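Local coordinates for mannan endo-1,4-beta-mannosidase (Cryptopygus antarcticus, PDB 4OOU), which hydrolyses the beta-1,4-linked backbone of mannans at internal positions, releasing mainly short manno-oligosaccharides, at residues 131-136 / 178-183. Sequence-based numbering, arbitrary orientation.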
loop_
_atom_site.group_PDB
_atom_site.type_symbol
_atom_site.label_atom_id
_atom_site.label_comp_id
_atom_site.label_asym_id
_atom_site.label_seq_id
_atom_site.Cartn_x
_atom_site.Cartn_y
_atom_site.Cartn_z
ATOM N N LEU A 131 3.728 -5.280 -2.857
ATOM C CA LEU A 131 4.572 -6.126 -3.678
ATOM C C LEU A 131 6.045 -5.899 -3.421
ATOM O O LEU A 131 6.710 -6.786 -2.892
ATOM C CB LEU A 131 4.237 -5.920 -5.159
ATOM C CG LEU A 131 3.379 -7.011 -5.812
ATOM C CD1 LEU A 131 2.437 -7.657 -4.843
ATOM C CD2 LEU A 131 2.626 -6.459 -6.998
ATOM N N PHE A 132 6.550 -4.717 -3.769
ATOM C CA PHE A 132 7.961 -4.394 -3.561
ATOM C C PHE A 132 8.196 -3.185 -2.708
ATOM O O PHE A 132 7.382 -2.278 -2.624
ATOM C CB PHE A 132 8.643 -4.121 -4.889
ATOM C CG PHE A 132 8.587 -5.275 -5.842
ATOM C CD1 PHE A 132 9.515 -6.293 -5.771
ATOM C CD2 PHE A 132 7.636 -5.320 -6.831
ATOM C CE1 PHE A 132 9.461 -7.354 -6.673
ATOM C CE2 PHE A 132 7.588 -6.353 -7.749
ATOM C CZ PHE A 132 8.493 -7.378 -7.663
ATOM N N ASN A 133 9.367 -3.139 -2.126
ATOM C CA ASN A 133 9.812 -1.916 -1.455
ATOM C C ASN A 133 10.476 -0.989 -2.458
ATOM O O ASN A 133 11.213 -1.473 -3.282
ATOM C CB ASN A 133 10.806 -2.282 -0.380
ATOM C CG ASN A 133 10.960 -1.220 0.684
ATOM O OD1 ASN A 133 11.892 -1.307 1.500
ATOM N ND2 ASN A 133 10.056 -0.226 0.727
ATOM N N GLY A 134 10.191 0.317 -2.399
ATOM C CA GLY A 134 10.962 1.338 -3.114
ATOM C C GLY A 134 11.731 2.258 -2.160
ATOM O O GLY A 134 12.656 2.979 -2.568
ATOM N N ALA A 135 11.364 2.252 -0.889
ATOM C CA ALA A 135 12.114 3.029 0.126
ATOM C C ALA A 135 13.588 2.619 0.103
ATOM O O ALA A 135 14.478 3.432 -0.070
ATOM C CB ALA A 135 11.518 2.823 1.529
ATOM N N LEU A 136 13.795 1.315 0.265
ATOM C CA LEU A 136 15.067 0.646 0.110
ATOM C C LEU A 136 14.801 -0.430 -0.950
ATOM O O LEU A 136 13.704 -0.998 -1.020
ATOM C CB LEU A 136 15.484 0.029 1.441
ATOM C CG LEU A 136 16.384 0.792 2.454
ATOM C CD1 LEU A 136 16.281 2.332 2.454
ATOM C CD2 LEU A 136 16.194 0.218 3.869
ATOM N N VAL A 178 1.794 -1.829 -5.544
ATOM C CA VAL A 178 2.899 -2.189 -6.404
ATOM C C VAL A 178 4.202 -1.930 -5.734
ATOM O O VAL A 178 5.078 -2.784 -5.711
ATOM C CB VAL A 178 2.904 -1.385 -7.714
ATOM C CG1 VAL A 178 3.991 -1.915 -8.626
ATOM C CG2 VAL A 178 1.558 -1.482 -8.387
ATOM N N LEU A 179 4.347 -0.725 -5.211
ATOM C CA LEU A 179 5.656 -0.286 -4.748
ATOM C C LEU A 179 5.456 0.690 -3.601
ATOM O O LEU A 179 4.563 1.532 -3.648
ATOM C CB LEU A 179 6.396 0.346 -5.905
ATOM C CG LEU A 179 7.833 0.801 -5.657
ATOM C CD1 LEU A 179 8.764 -0.372 -5.342
ATOM C CD2 LEU A 179 8.334 1.579 -6.865
ATOM N N ASN A 180 6.248 0.532 -2.546
ATOM C CA ASN A 180 6.121 1.354 -1.344
ATOM C C ASN A 180 7.195 2.452 -1.394
ATOM O O ASN A 180 8.376 2.155 -1.657
ATOM C CB ASN A 180 6.323 0.496 -0.093
ATOM C CG ASN A 180 6.557 1.340 1.177
ATOM O OD1 ASN A 180 5.599 1.827 1.788
ATOM N ND2 ASN A 180 7.822 1.529 1.563
ATOM N N GLU A 181 6.800 3.692 -1.135
ATOM C CA GLU A 181 7.737 4.827 -1.138
ATOM C C GLU A 181 8.726 4.805 -2.332
ATOM O O GLU A 181 9.945 4.681 -2.177
ATOM C CB GLU A 181 8.443 4.961 0.235
ATOM C CG GLU A 181 7.428 5.028 1.385
ATOM C CD GLU A 181 7.961 5.602 2.700
ATOM O OE1 GLU A 181 9.212 5.711 2.906
ATOM O OE2 GLU A 181 7.088 5.944 3.551
ATOM N N PRO A 182 8.181 4.901 -3.542
ATOM C CA PRO A 182 9.019 4.903 -4.734
ATOM C C PRO A 182 10.056 6.011 -4.703
ATOM O O PRO A 182 11.041 5.928 -5.415
ATOM C CB PRO A 182 8.019 5.189 -5.861
ATOM C CG PRO A 182 6.694 4.751 -5.329
ATOM C CD PRO A 182 6.744 5.003 -3.855
ATOM N N GLU A 183 9.813 7.038 -3.896
ATOM C CA GLU A 183 10.677 8.234 -3.811
ATOM C C GLU A 183 11.992 7.953 -3.113
ATOM O O GLU A 183 12.936 8.767 -3.193
ATOM C CB GLU A 183 9.976 9.385 -3.065
ATOM C CG GLU A 183 8.663 9.817 -3.704
ATOM C CD GLU A 183 7.492 8.901 -3.354
ATOM O OE1 GLU A 183 7.473 8.387 -2.194
ATOM O OE2 GLU A 183 6.608 8.716 -4.240
#
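Phe132 and Asn180 join two neighbouring parallel strands through the backbone, and three hydrogen bonds carry the pairing. Phe132 N donates to Val178 O at 3.1 Å; Asn180 N reaches Phe132 O at 3.0 Å. Beyond the end of strand 126-133 the pattern continues with a short bond of 2.7 Å from Gly134 N to Asn180 O. Phe132 O is also met by the CA-H of Leu179, which supplements the amide bond it already accepts.

These are adjacent C-terminal strand ends of the TIM barrel of glycoside hydrolase family 5, linked in sequence by a largely helical crossover. Glu181, by similarity the acid/base, directly follows the substrate-binding Asn180; together they form the Asn-Glu pair familiar in this family.

Side-chain packing lies on the face shared by Phe132 and Leu179. CG of Leu179 lies anti to its backbone N (chi1 -176°), and chi2 of 65° then brings CD1 to 3.8 Å from Phe132 CB and against the Gly134 backbone, 3.3 Å from Gly134 N. The Phe132 ring turns its edge to Val178 O and meets the rings of His85 and Tyr155.

Asn133 and Asn180 occupy the other face. Their amides run side by side, pointing the same way with planes 35° apart. Arg81 binds Asn180 OD1, while Asn180 ND2 donates to a bound Tris molecule. Just past the strand end, Glu181, extended beyond CG, passes Ala135 CB with OE1 at 3.9 Å; its OE2 is hydrogen-bonded to His280 and to the Tris amine, beside Glu312, the probable nucleophile.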